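Local atomic coordinates of putative TetR transcriptional regulator (Rhodococcus sp., PDB entry 2I10), a protein that probably binds DNA as a TetR-family transcriptional regulator, with a helix-turn-helix domain joined to a helical domain that holds p-nitrophenol in the crystal. Residues A16-E30 / F52-Y66. Numbering follows the deposited sequence.
Sequences ALQTAMELFWRQGYE and FGSKRDLFEKTLDRY
Phe59 forms an aromatic cluster with Phe24 and Tyr29. Its edge stands on the face of Phe24, planes 80° apart, with Phe59 CD1 3.7 Å from Phe24 CG. Tyr29 CD1 lies over one face of the Phe59 ring, 3.4 Å from Phe59 CG, the two rings oblique. With CG anti to the backbone N (chi1 180°), Tyr29 reaches across the start of helix 55-66. There Lys55 bends at chi3, laying CE over the tyrosine face, 3.5 Å from Tyr29 CZ, and placing its ammonium above the ring as a cation-pi partner. The same Lys55 NZ donates to Tyr29 O at 3.1 Å, from above the carbonyl plane, and also to Thr32 O. Replacing Tyr29 by alanine would probably bare one face of Phe59 and leave the Lys55 ammonium without its pi partner.

Further along, Thr62 is a knob among Leu17, Ala20, Met21 and Phe24. Its CG2 meets Met21 CB, while its OG1 bonds back to Leu58 O at 3.0 Å, so the buried hydroxyl is satisfied within its own helix. Leu17 fits among Phe52, Leu58, Thr62 and Arg65; its CD1 sits over the centre of the Arg65 guanidinium, 3.8 Å from Arg65 CZ. Met21, modelled as selenomethionine, lays CG over the middle of the Tyr66 ring, and SE comes in obliquely, 3.7 Å from Tyr66 CG, a Met-aromatic contact.

Helices 16-27 and 55-66 cross at -100°, their axes 9.5 Å apart. A Ser54-Asp57 capping box starts the second helix, Leu126 of helix 121-148 packs on Phe59, and Leu114 of the second subunit packs on Met21. The contact thus joins the helix ahead of the predicted helix-turn-helix to the one following it, mainly through apolar and aromatic packing, with Lys55 adding a hydrogen bond and cation-pi contact at Tyr29.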
# COMPACT_ATOMS: atom_id res chain seq x y z
N ALA B 16 -10.87 -17.16 -10.26
CA ALA B 16 -10.66 -18.39 -9.50
C ALA B 16 -9.63 -18.16 -8.38
O ALA B 16 -9.89 -18.46 -7.22
CB ALA B 16 -10.24 -19.51 -10.43
N LEU B 17 -8.49 -17.56 -8.71
CA LEU B 17 -7.45 -17.20 -7.72
C LEU B 17 -7.91 -16.17 -6.68
O LEU B 17 -7.56 -16.26 -5.51
CB LEU B 17 -6.21 -16.70 -8.43
CG LEU B 17 -5.46 -17.74 -9.26
CD1 LEU B 17 -4.21 -17.05 -9.80
CD2 LEU B 17 -5.05 -18.99 -8.45
N GLN B 18 -8.73 -15.22 -7.11
CA GLN B 18 -9.30 -14.28 -6.18
C GLN B 18 -10.24 -14.94 -5.23
O GLN B 18 -10.24 -14.61 -4.06
CB GLN B 18 -10.05 -13.19 -6.95
CG GLN B 18 -10.66 -12.11 -6.11
CD GLN B 18 -11.20 -11.00 -7.03
OE1 GLN B 18 -11.62 -9.97 -6.57
NE2 GLN B 18 -11.19 -11.25 -8.35
N THR B 19 -11.05 -15.87 -5.74
CA THR B 19 -11.95 -16.64 -4.89
C THR B 19 -11.20 -17.46 -3.85
O THR B 19 -11.55 -17.47 -2.66
CB THR B 19 -12.87 -17.54 -5.76
OG1 THR B 19 -13.52 -16.69 -6.69
CG2 THR B 19 -13.92 -18.18 -4.91
N ALA B 20 -10.16 -18.15 -4.31
CA ALA B 20 -9.24 -18.89 -3.43
C ALA B 20 -8.56 -18.00 -2.39
O ALA B 20 -8.57 -18.33 -1.21
CB ALA B 20 -8.25 -19.63 -4.26
N MSE B 21 -8.01 -16.85 -2.81
CA MSE B 21 -7.51 -15.83 -1.87
C MSE B 21 -8.48 -15.45 -0.74
O MSE B 21 -8.07 -15.44 0.42
CB MSE B 21 -7.06 -14.55 -2.60
CG MSE B 21 -6.56 -13.40 -1.69
SE MSE B 21 -4.74 -13.79 -1.15
CE MSE B 21 -4.90 -15.04 0.41
N GLU B 22 -9.73 -15.14 -1.06
CA GLU B 22 -10.70 -14.73 -0.02
C GLU B 22 -10.90 -15.81 1.01
O GLU B 22 -11.02 -15.51 2.19
CB GLU B 22 -12.10 -14.36 -0.59
CG GLU B 22 -12.02 -13.61 -1.90
CD GLU B 22 -13.38 -13.16 -2.45
OE1 GLU B 22 -14.33 -13.99 -2.60
OE2 GLU B 22 -13.46 -11.95 -2.76
N LEU B 23 -10.99 -17.05 0.54
CA LEU B 23 -11.12 -18.18 1.43
C LEU B 23 -9.93 -18.32 2.31
O LEU B 23 -10.07 -18.48 3.51
CB LEU B 23 -11.27 -19.49 0.64
CG LEU B 23 -12.66 -19.95 0.26
CD1 LEU B 23 -12.55 -21.13 -0.69
CD2 LEU B 23 -13.47 -20.30 1.52
N PHE B 24 -8.74 -18.36 1.71
CA PHE B 24 -7.53 -18.58 2.50
C PHE B 24 -7.34 -17.37 3.41
O PHE B 24 -6.82 -17.48 4.53
CB PHE B 24 -6.27 -18.77 1.62
CG PHE B 24 -6.24 -20.05 0.78
CD1 PHE B 24 -6.36 -21.31 1.36
CD2 PHE B 24 -5.99 -19.98 -0.58
CE1 PHE B 24 -6.28 -22.47 0.58
CE2 PHE B 24 -5.92 -21.15 -1.37
CZ PHE B 24 -6.07 -22.38 -0.78
N TRP B 25 -7.72 -16.19 2.92
CA TRP B 25 -7.50 -14.97 3.72
C TRP B 25 -8.28 -15.10 5.02
O TRP B 25 -7.72 -14.90 6.09
CB TRP B 25 -7.99 -13.75 2.96
CG TRP B 25 -7.80 -12.46 3.69
CD1 TRP B 25 -8.74 -11.77 4.42
CD2 TRP B 25 -6.59 -11.68 3.74
NE1 TRP B 25 -8.19 -10.61 4.92
CE2 TRP B 25 -6.88 -10.52 4.52
CE3 TRP B 25 -5.31 -11.84 3.19
CZ2 TRP B 25 -5.92 -9.54 4.78
CZ3 TRP B 25 -4.37 -10.88 3.44
CH2 TRP B 25 -4.67 -9.72 4.24
N ARG B 26 -9.55 -15.47 4.91
CA ARG B 26 -10.47 -15.57 6.05
C ARG B 26 -10.25 -16.81 6.92
O ARG B 26 -10.33 -16.74 8.15
CB ARG B 26 -11.91 -15.55 5.55
CG ARG B 26 -12.96 -15.67 6.68
CD ARG B 26 -14.39 -15.67 6.16
NE ARG B 26 -14.75 -16.95 5.54
CZ ARG B 26 -14.82 -17.16 4.23
NH1 ARG B 26 -14.54 -16.17 3.36
NH2 ARG B 26 -15.16 -18.34 3.79
N GLN B 27 -9.96 -17.95 6.27
CA GLN B 27 -9.88 -19.23 6.99
C GLN B 27 -8.46 -19.75 7.26
O GLN B 27 -8.28 -20.66 8.06
CB GLN B 27 -10.68 -20.32 6.23
CG GLN B 27 -12.13 -19.95 5.82
CD GLN B 27 -12.90 -21.12 5.21
OE1 GLN B 27 -12.40 -21.89 4.36
NE2 GLN B 27 -14.12 -21.28 5.66
N GLY B 28 -7.46 -19.20 6.58
CA GLY B 28 -6.13 -19.78 6.64
C GLY B 28 -6.05 -21.03 5.78
O GLY B 28 -7.03 -21.47 5.18
N TYR B 29 -4.85 -21.58 5.68
CA TYR B 29 -4.62 -22.71 4.83
C TYR B 29 -5.27 -23.96 5.41
O TYR B 29 -6.08 -24.61 4.76
CB TYR B 29 -3.12 -22.92 4.63
CG TYR B 29 -2.81 -24.11 3.74
CD1 TYR B 29 -2.95 -24.01 2.35
CD2 TYR B 29 -2.39 -25.34 4.29
CE1 TYR B 29 -2.67 -25.10 1.50
CE2 TYR B 29 -2.13 -26.43 3.46
CZ TYR B 29 -2.27 -26.31 2.06
OH TYR B 29 -2.02 -27.39 1.21
N GLU B 30 -4.96 -24.23 6.67
CA GLU B 30 -5.31 -25.48 7.34
C GLU B 30 -6.79 -25.69 7.42
O GLU B 30 -7.25 -26.81 7.28
CB GLU B 30 -4.74 -25.51 8.75
CG GLU B 30 -3.25 -25.62 8.76
CD GLU B 30 -2.66 -25.95 10.12
OE1 GLU B 30 -3.41 -26.38 11.04
OE2 GLU B 30 -1.42 -25.77 10.25
N PHE B 52 -5.79 -26.68 -11.20
CA PHE B 52 -4.97 -25.99 -10.19
C PHE B 52 -4.09 -26.95 -9.39
O PHE B 52 -3.26 -26.51 -8.62
CB PHE B 52 -5.85 -25.15 -9.23
CG PHE B 52 -6.62 -24.07 -9.92
CD1 PHE B 52 -5.96 -22.96 -10.45
CD2 PHE B 52 -7.99 -24.17 -10.08
CE1 PHE B 52 -6.65 -21.95 -11.13
CE2 PHE B 52 -8.72 -23.17 -10.76
CZ PHE B 52 -8.03 -22.05 -11.28
N GLY B 53 -4.31 -28.26 -9.52
CA GLY B 53 -3.50 -29.20 -8.77
C GLY B 53 -4.06 -29.46 -7.40
O GLY B 53 -5.28 -29.38 -7.15
N SER B 54 -3.17 -29.79 -6.48
CA SER B 54 -3.55 -30.02 -5.11
C SER B 54 -3.91 -28.70 -4.43
O SER B 54 -3.67 -27.62 -4.98
CB SER B 54 -2.44 -30.76 -4.35
OG SER B 54 -1.33 -29.87 -4.11
N LYS B 55 -4.51 -28.79 -3.24
CA LYS B 55 -4.79 -27.60 -2.45
C LYS B 55 -3.51 -26.77 -2.25
O LYS B 55 -3.51 -25.54 -2.33
CB LYS B 55 -5.36 -27.99 -1.08
CG LYS B 55 -5.68 -26.73 -0.25
CD LYS B 55 -6.40 -27.00 1.03
CE LYS B 55 -5.52 -27.59 2.07
NZ LYS B 55 -6.10 -27.36 3.42
N ARG B 56 -2.40 -27.47 -2.01
CA ARG B 56 -1.10 -26.83 -1.83
C ARG B 56 -0.67 -26.12 -3.09
O ARG B 56 -0.22 -24.99 -3.04
CB ARG B 56 -0.03 -27.82 -1.37
CG ARG B 56 1.31 -27.14 -0.97
CD ARG B 56 1.09 -26.24 0.29
NE ARG B 56 2.32 -25.80 0.94
CZ ARG B 56 3.07 -26.56 1.75
NH1 ARG B 56 4.16 -26.06 2.30
NH2 ARG B 56 2.73 -27.81 2.01
N ASP B 57 -0.78 -26.78 -4.23
CA ASP B 57 -0.45 -26.13 -5.52
C ASP B 57 -1.28 -24.84 -5.65
O ASP B 57 -0.75 -23.81 -6.00
CB ASP B 57 -0.77 -27.02 -6.72
CG ASP B 57 0.10 -28.26 -6.79
OD1 ASP B 57 1.23 -28.24 -6.30
OD2 ASP B 57 -0.35 -29.26 -7.35
N LEU B 58 -2.59 -24.95 -5.41
CA LEU B 58 -3.48 -23.80 -5.56
C LEU B 58 -3.10 -22.65 -4.59
O LEU B 58 -3.09 -21.50 -4.95
CB LEU B 58 -4.94 -24.20 -5.38
CG LEU B 58 -6.01 -23.12 -5.20
CD1 LEU B 58 -5.99 -22.10 -6.39
CD2 LEU B 58 -7.42 -23.76 -5.05
N PHE B 59 -2.77 -23.00 -3.37
CA PHE B 59 -2.36 -21.99 -2.38
C PHE B 59 -1.07 -21.28 -2.79
O PHE B 59 -0.97 -20.06 -2.67
CB PHE B 59 -2.27 -22.65 -0.99
CG PHE B 59 -1.78 -21.73 0.11
CD1 PHE B 59 -2.65 -20.78 0.69
CD2 PHE B 59 -0.48 -21.84 0.60
CE1 PHE B 59 -2.22 -19.95 1.72
CE2 PHE B 59 -0.04 -21.00 1.66
CZ PHE B 59 -0.91 -20.05 2.21
N GLU B 60 -0.09 -22.03 -3.30
CA GLU B 60 1.17 -21.41 -3.75
C GLU B 60 0.93 -20.52 -4.96
O GLU B 60 1.58 -19.49 -5.09
CB GLU B 60 2.24 -22.49 -4.08
CG GLU B 60 2.58 -23.49 -2.91
CD GLU B 60 3.27 -22.86 -1.70
OE1 GLU B 60 3.80 -21.75 -1.84
OE2 GLU B 60 3.32 -23.49 -0.61
N LYS B 61 0.00 -20.89 -5.85
CA LYS B 61 -0.33 -20.04 -7.03
C LYS B 61 -1.02 -18.73 -6.58
O LYS B 61 -0.82 -17.66 -7.18
CB LYS B 61 -1.28 -20.78 -8.02
CG LYS B 61 -0.72 -22.03 -8.71
CD LYS B 61 -1.89 -22.91 -9.38
CE LYS B 61 -1.52 -24.38 -9.63
NZ LYS B 61 -0.24 -24.58 -10.42
N THR B 62 -1.84 -18.83 -5.54
CA THR B 62 -2.55 -17.68 -4.99
C THR B 62 -1.49 -16.70 -4.40
O THR B 62 -1.56 -15.50 -4.65
CB THR B 62 -3.61 -18.11 -3.95
OG1 THR B 62 -4.62 -18.89 -4.60
CG2 THR B 62 -4.33 -16.90 -3.37
N LEU B 63 -0.49 -17.22 -3.68
CA LEU B 63 0.57 -16.39 -3.13
C LEU B 63 1.42 -15.77 -4.20
O LEU B 63 1.89 -14.64 -4.01
CB LEU B 63 1.44 -17.17 -2.13
CG LEU B 63 0.83 -17.78 -0.87
CD1 LEU B 63 1.93 -18.49 -0.04
CD2 LEU B 63 0.11 -16.71 0.01
N ASP B 64 1.69 -16.48 -5.30
CA ASP B 64 2.37 -15.87 -6.45
C ASP B 64 1.62 -14.63 -6.93
O ASP B 64 2.24 -13.64 -7.28
CB ASP B 64 2.48 -16.84 -7.63
CG ASP B 64 3.41 -18.01 -7.37
OD1 ASP B 64 4.19 -17.96 -6.39
OD2 ASP B 64 3.36 -19.00 -8.16
N ARG B 65 0.28 -14.72 -6.99
CA ARG B 65 -0.53 -13.62 -7.50
C ARG B 65 -0.61 -12.43 -6.50
O ARG B 65 -0.57 -11.29 -6.91
CB ARG B 65 -1.93 -14.14 -7.87
CG ARG B 65 -2.90 -13.12 -8.49
CD ARG B 65 -2.44 -12.60 -9.85
NE ARG B 65 -2.20 -13.64 -10.86
CZ ARG B 65 -3.06 -13.99 -11.82
NH1 ARG B 65 -4.25 -13.42 -11.88
NH2 ARG B 65 -2.75 -14.94 -12.70
N TYR B 66 -0.69 -12.71 -5.20
CA TYR B 66 -1.03 -11.67 -4.23
C TYR B 66 0.02 -11.25 -3.22
O TYR B 66 -0.23 -10.34 -2.44
CB TYR B 66 -2.26 -12.10 -3.45
CG TYR B 66 -3.56 -12.08 -4.25
CD1 TYR B 66 -4.28 -10.89 -4.39
CD2 TYR B 66 -4.08 -13.25 -4.83
CE1 TYR B 66 -5.48 -10.84 -5.11
CE2 TYR B 66 -5.31 -13.22 -5.57
CZ TYR B 66 -6.00 -12.00 -5.69
OH TYR B 66 -7.18 -11.92 -6.40